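Local coordinates for uncharacterized protein Rv1825/MT1873 (Mycobacterium tuberculosis, PDB 3GMG) that is of unknown function, a predicted membrane-associated member of the UPF0749 (DUF881) family, represented here by its C-terminal part, at residues I71-A74 and H75-V78; I109-P112 and P113-A116. All coordinates share one frame; numbering follows the deposited sequence.

Contact 1 of 2, residues I71-A74 and H75-V78; sequences INDA and HRSV
Asp-73 and Arg-76 face each other across the turn of a beta hairpin, between strand 68-72 and strand 77-79 at one border of a five-stranded antiparallel sheet. Ile-71 and Val-78 give the evidence for the hairpin: they form a hydrogen-bonded antiparallel pair, N to O both ways at 2.9 Å. Nearer the turn, Asp-73 N bonds Arg-76 O. Asp-73 holds CG between its own backbone N and carbonyl carbon (chi1 76°), which brings the carboxylate back over the turn. The bond from His-75 N, two residues on, meets OD1 from above the carboxylate plane and closes an Asx turn; the one from Arg-76 N, three residues on, extends it at 2.8 Å, nearly along the C-O axis of OD1. OD2 serves the side chain, forming a salt bridge with Arg-76 NH1 at 2.6 Å. Because the carboxylate and guanidinium planes stand 70° apart, this is a one-oxygen contact, not a flat two-pronged pairing, and OD1 lies over one guanidinium face, toward its rim. The bend of Arg-76 at chi3 (-62°) turns its end back toward the aspartate. OD2 is also bonded by Ser-101 N, just after strand 98-100.

At the tip, Ala-74 CB lies over the His-75 ring in a CH-pi contact, 4.0 Å from the centroid. Asn-72 and Ser-77, a non-hydrogen-bonded pair, share one sheet face; Ile-71 and Val-78 share the other, where Ile-71 meets helix 51-63. Ser-77 OG donates to Asn-72 OD1 at 2.7 Å from above the amide carbonyl plane, while a water donates both to this OG and to Asp-73 O.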
ATOM      1  N   ILE A  71      10.738  10.120   6.017  1.00 11.40           N
ATOM      2  CA  ILE A  71      11.881   9.548   6.742  1.00 11.91           C
ATOM      3  C   ILE A  71      13.152  10.230   6.251  1.00 12.67           C
ATOM      4  O   ILE A  71      13.405  10.233   5.057  1.00 12.16           O
ATOM      5  CB  ILE A  71      11.972   8.037   6.526  1.00 12.55           C
ATOM      6  CG1 ILE A  71      10.686   7.369   7.023  1.00 15.19           C
ATOM      7  CG2 ILE A  71      13.191   7.456   7.255  1.00 13.02           C
ATOM      8  CD1 ILE A  71      10.565   5.907   6.670  1.00 17.58           C
ATOM      9  N   ASN A  72      13.912  10.815   7.172  1.00 12.98           N
ATOM     10  CA  ASN A  72      15.163  11.520   6.866  1.00 14.06           C
ATOM     11  C   ASN A  72      16.343  10.811   7.509  1.00 14.11           C
ATOM     12  O   ASN A  72      16.223  10.195   8.574  1.00 13.51           O
ATOM     13  CB  ASN A  72      15.152  12.928   7.451  1.00 14.97           C
ATOM     14  CG  ASN A  72      14.147  13.879   6.786  1.00 16.64           C
ATOM     15  OD1 ASN A  72      13.739  13.675   5.668  1.00 17.65           O
ATOM     16  ND2 ASN A  72      13.818  14.976   7.473  1.00 20.44           N
ATOM     17  N   ASP A  73      17.512  10.958   6.893  1.00 14.33           N
ATOM     18  CA  ASP A  73      18.777  10.824   7.637  1.00 15.03           C
ATOM     19  C   ASP A  73      19.528  12.135   7.474  1.00 15.54           C
ATOM     20  O   ASP A  73      18.925  13.136   7.094  1.00 15.20           O
ATOM     21  CB  ASP A  73      19.571   9.562   7.270  1.00 15.28           C
ATOM     22  CG  ASP A  73      20.289   9.641   5.931  1.00 16.51           C
ATOM     23  OD1 ASP A  73      20.094  10.586   5.129  1.00 15.66           O
ATOM     24  OD2 ASP A  73      21.084   8.704   5.669  1.00 19.49           O
ATOM     25  N   ALA A  74      20.826  12.156   7.768  1.00 16.19           N
ATOM     26  CA  ALA A  74      21.571  13.408   7.716  1.00 17.40           C
ATOM     27  C   ALA A  74      21.589  14.027   6.323  1.00 18.52           C
ATOM     28  O   ALA A  74      21.785  15.245   6.201  1.00 20.56           O
ATOM     29  CB  ALA A  74      23.008  13.193   8.214  1.00 18.28           C
ATOM     30  N   HIS A  75      21.417  13.221   5.281  1.00 18.96           N
ATOM     31  CA  HIS A  75      21.613  13.693   3.918  1.00 20.72           C
ATOM     32  C   HIS A  75      20.441  13.504   2.981  1.00 19.74           C
ATOM     33  O   HIS A  75      20.374  14.185   1.967  1.00 20.30           O
ATOM     34  CB  HIS A  75      22.806  12.961   3.295  1.00 21.68           C
ATOM     35  CG  HIS A  75      24.053  13.018   4.120  1.00 25.79           C
ATOM     36  ND1 HIS A  75      24.726  14.193   4.375  1.00 31.27           N
ATOM     37  CD2 HIS A  75      24.737  12.044   4.764  1.00 29.00           C
ATOM     38  CE1 HIS A  75      25.779  13.938   5.134  1.00 30.64           C
ATOM     39  NE2 HIS A  75      25.809  12.641   5.382  1.00 31.11           N
ATOM     40  N   ARG A  76      19.552  12.555   3.272  1.00 18.66           N
ATOM     41  CA  ARG A  76      18.509  12.169   2.320  1.00 18.99           C
ATOM     42  C   ARG A  76      17.129  12.141   2.962  1.00 17.75           C
ATOM     43  O   ARG A  76      17.016  12.052   4.179  1.00 17.20           O
ATOM     44  CB  ARG A  76      18.827  10.806   1.728  1.00 19.76           C
ATOM     45  CG  ARG A  76      20.082  10.836   0.826  1.00 24.00           C
ATOM     46  CD  ARG A  76      20.642   9.454   0.587  1.00 28.02           C
ATOM     47  NE  ARG A  76      21.088   8.820   1.832  1.00 32.45           N
ATOM     48  CZ  ARG A  76      22.272   9.006   2.426  1.00 34.98           C
ATOM     49  NH1 ARG A  76      22.536   8.362   3.557  1.00 34.52           N
ATOM     50  NH2 ARG A  76      23.200   9.816   1.901  1.00 37.01           N
ATOM     51  N   SER A  77      16.103  12.235   2.126  1.00 17.33           N
ATOM     52  CA  SER A  77      14.699  12.244   2.575  1.00 17.11           C
ATOM     53  C   SER A  77      13.849  11.345   1.687  1.00 16.78           C
ATOM     54  O   SER A  77      14.068  11.278   0.479  1.00 17.94           O
ATOM     55  CB  SER A  77      14.132  13.658   2.573  1.00 17.80           C
ATOM     56  OG  SER A  77      14.931  14.520   3.358  1.00 20.71           O
ATOM     57  N   VAL A  78      12.875  10.664   2.280  1.00 14.86           N
ATOM     58  CA  VAL A  78      11.945   9.822   1.540  1.00 14.84           C
ATOM     59  C   VAL A  78      10.526  10.137   2.000  1.00 12.82           C
ATOM     60  O   VAL A  78      10.236  10.111   3.182  1.00 13.04           O
ATOM     61  CB  VAL A  78      12.223   8.336   1.761  1.00 14.99           C
ATOM     62  CG1 VAL A  78      11.260   7.484   0.918  1.00 17.26           C
ATOM     63  CG2 VAL A  78      13.677   7.999   1.398  1.00 18.62           C
TER
HETATM   64  O   HOH W   1      17.451  14.792   5.162  1.00 26.76           O

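Contact 2 of 2, residues I109-P112 and P113-A116; sequences IGDP and PTLA
Asp-111, Pro-112 and Leu-115 carry most of this helix N-cap, where the chain leaving strand 104-109 enters helix 112-119. The backbone sets the frame: Asp-111 O accepts from Leu-115 N at 3.0 Å with an N-H...O angle of 175°, so the first helical i to i+4 bond is almost straight. Pro-112 O accepts from Ala-116 N at 2.9 Å, the second such bond. Thr-114 N also makes a weak bond to Asp-111 O.

Asp-111 is the N-cap residue. It holds CG anti to its backbone N (chi1 -179°), carrying the carboxylate to the first turn, where its side chain crosses that of Thr-114 at about a right angle. Asp-111 OD2 receives Thr-114 OG1 at 2.6 Å on its anti lone pair, the one away from OD1. Thr-114 N reaches the same OD2 from above the carboxylate plane at 3.2 Å, and this is the capping bond proper. A negative group at a helix N-terminus would be expected to be stabilised by the helix dipole.

Pro-112 and Pro-113 open the first turn, right after the N-cap. Neither has a backbone hydrogen to donate, but no i to i+4 helical bond is lost, because N-H groups of a first turn have no earlier turn of the helix to donate to. Their rings lie side by side, pointing the same way; Pro-112 CB lies 3.4 Å from Pro-113 CD, a closeness largely set by the peptide link between them. Beyond the rings lies Gln-140 of strand 135-141, while Tyr-157 of the second subunit packs on Asp-111.

Leu-115 points toward the incoming chain, and the CD1 of this buried residue rests 3.6 Å from Gly-110 CA.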
ATOM      1  N   ILE A 109       2.561  13.990  10.164  1.00  9.86           N
ATOM      2  CA  ILE A 109       1.492  14.966  10.365  1.00 10.72           C
ATOM      3  C   ILE A 109       0.247  14.239  10.820  1.00 10.84           C
ATOM      4  O   ILE A 109      -0.176  13.270  10.182  1.00 11.65           O
ATOM      5  CB  ILE A 109       1.229  15.777   9.099  1.00 10.53           C
ATOM      6  CG1 ILE A 109       2.412  16.716   8.792  1.00 11.82           C
ATOM      7  CG2 ILE A 109      -0.060  16.620   9.237  1.00 12.12           C
ATOM      8  CD1 ILE A 109       2.410  17.317   7.403  1.00 13.48           C
ATOM      9  N   GLY A 110      -0.314  14.682  11.931  1.00 11.25           N
ATOM     10  CA  GLY A 110      -1.495  14.049  12.548  1.00 11.98           C
ATOM     11  C   GLY A 110      -1.733  14.637  13.921  1.00 12.97           C
ATOM     12  O   GLY A 110      -1.092  15.620  14.283  1.00 11.92           O
ATOM     13  N   ASP A 111      -2.629  14.047  14.715  1.00 13.44           N
ATOM     14  CA  ASP A 111      -2.850  14.523  16.085  1.00 13.59           C
ATOM     15  C   ASP A 111      -1.620  14.200  16.942  1.00 13.05           C
ATOM     16  O   ASP A 111      -1.325  13.028  17.196  1.00 12.95           O
ATOM     17  CB  ASP A 111      -4.105  13.901  16.709  1.00 14.85           C
ATOM     18  CG  ASP A 111      -4.343  14.402  18.097  1.00 16.21           C
ATOM     19  OD1 ASP A 111      -4.521  15.629  18.231  1.00 18.92           O
ATOM     20  OD2 ASP A 111      -4.284  13.591  19.050  1.00 18.26           O
ATOM     21  N   PRO A 112      -0.898  15.235  17.408  1.00 12.55           N
ATOM     22  CA  PRO A 112       0.382  14.933  18.085  1.00 12.57           C
ATOM     23  C   PRO A 112       0.294  14.007  19.315  1.00 12.95           C
ATOM     24  O   PRO A 112       1.093  13.087  19.441  1.00 12.73           O
ATOM     25  CB  PRO A 112       0.945  16.335  18.418  1.00 13.29           C
ATOM     26  CG  PRO A 112       0.333  17.216  17.467  1.00 13.47           C
ATOM     27  CD  PRO A 112      -1.069  16.689  17.258  1.00 13.06           C
ATOM     28  N   PRO A 113      -0.709  14.195  20.202  1.00 13.32           N
ATOM     29  CA  PRO A 113      -0.801  13.258  21.311  1.00 14.13           C
ATOM     30  C   PRO A 113      -1.100  11.794  20.894  1.00 14.19           C
ATOM     31  O   PRO A 113      -0.613  10.856  21.549  1.00 15.26           O
ATOM     32  CB  PRO A 113      -1.948  13.847  22.152  1.00 15.00           C
ATOM     33  CG  PRO A 113      -1.935  15.287  21.818  1.00 13.86           C
ATOM     34  CD  PRO A 113      -1.607  15.353  20.379  1.00 14.09           C
ATOM     35  N   THR A 114      -1.871  11.597  19.825  1.00 13.98           N
ATOM     36  CA  THR A 114      -2.194  10.245  19.360  1.00 14.18           C
ATOM     37  C   THR A 114      -0.964   9.590  18.740  1.00 12.87           C
ATOM     38  O   THR A 114      -0.681   8.422  19.000  1.00 13.04           O
ATOM     39  CB  THR A 114      -3.332  10.243  18.340  1.00 14.97           C
ATOM     40  OG1 THR A 114      -4.438  10.993  18.871  1.00 17.82           O
ATOM     41  CG2 THR A 114      -3.781   8.832  18.021  1.00 15.94           C
ATOM     42  N   LEU A 115      -0.251  10.353  17.906  1.00 12.15           N
ATOM     43  CA  LEU A 115       0.988   9.839  17.307  1.00 11.65           C
ATOM     44  C   LEU A 115       1.996   9.512  18.391  1.00 11.94           C
ATOM     45  O   LEU A 115       2.635   8.481  18.327  1.00 11.92           O
ATOM     46  CB  LEU A 115       1.575  10.877  16.336  1.00 11.10           C
ATOM     47  CG  LEU A 115       0.692  11.204  15.127  1.00 12.32           C
ATOM     48  CD1 LEU A 115       1.205  12.428  14.359  1.00 13.68           C
ATOM     49  CD2 LEU A 115       0.553  10.025  14.190  1.00 15.60           C
ATOM     50  N   ALA A 116       2.138  10.367  19.402  1.00 12.11           N
ATOM     51  CA  ALA A 116       3.052  10.082  20.502  1.00 13.48           C
ATOM     52  C   ALA A 116       2.633   8.854  21.289  1.00 13.99           C
ATOM     53  O   ALA A 116       3.468   8.038  21.662  1.00 14.24           O
ATOM     54  CB  ALA A 116       3.190  11.287  21.419  1.00 14.08           C
TER

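In the fold
Contacts 1 and 2 lie on opposite sides of the chain's centre, 21 Å apart between centres, with nearest atoms about 10 Å apart. They share no element, yet the central five-stranded sheet relates them: strand 68-72 of the hairpin in contact 1 runs beside strand 104-109, from which contact 2 departs. Ile-109 has backbone bonds to Glu-67 and Ala-68, at the other end of the strand that leads into contact 1. Each combines buried apolar residues with a more exposed turn or helix start, and each is organised by an aspartate. An arginine salt bridge belongs to contact 1 alone; contact 2 instead adds a proline pair and meets the second subunit.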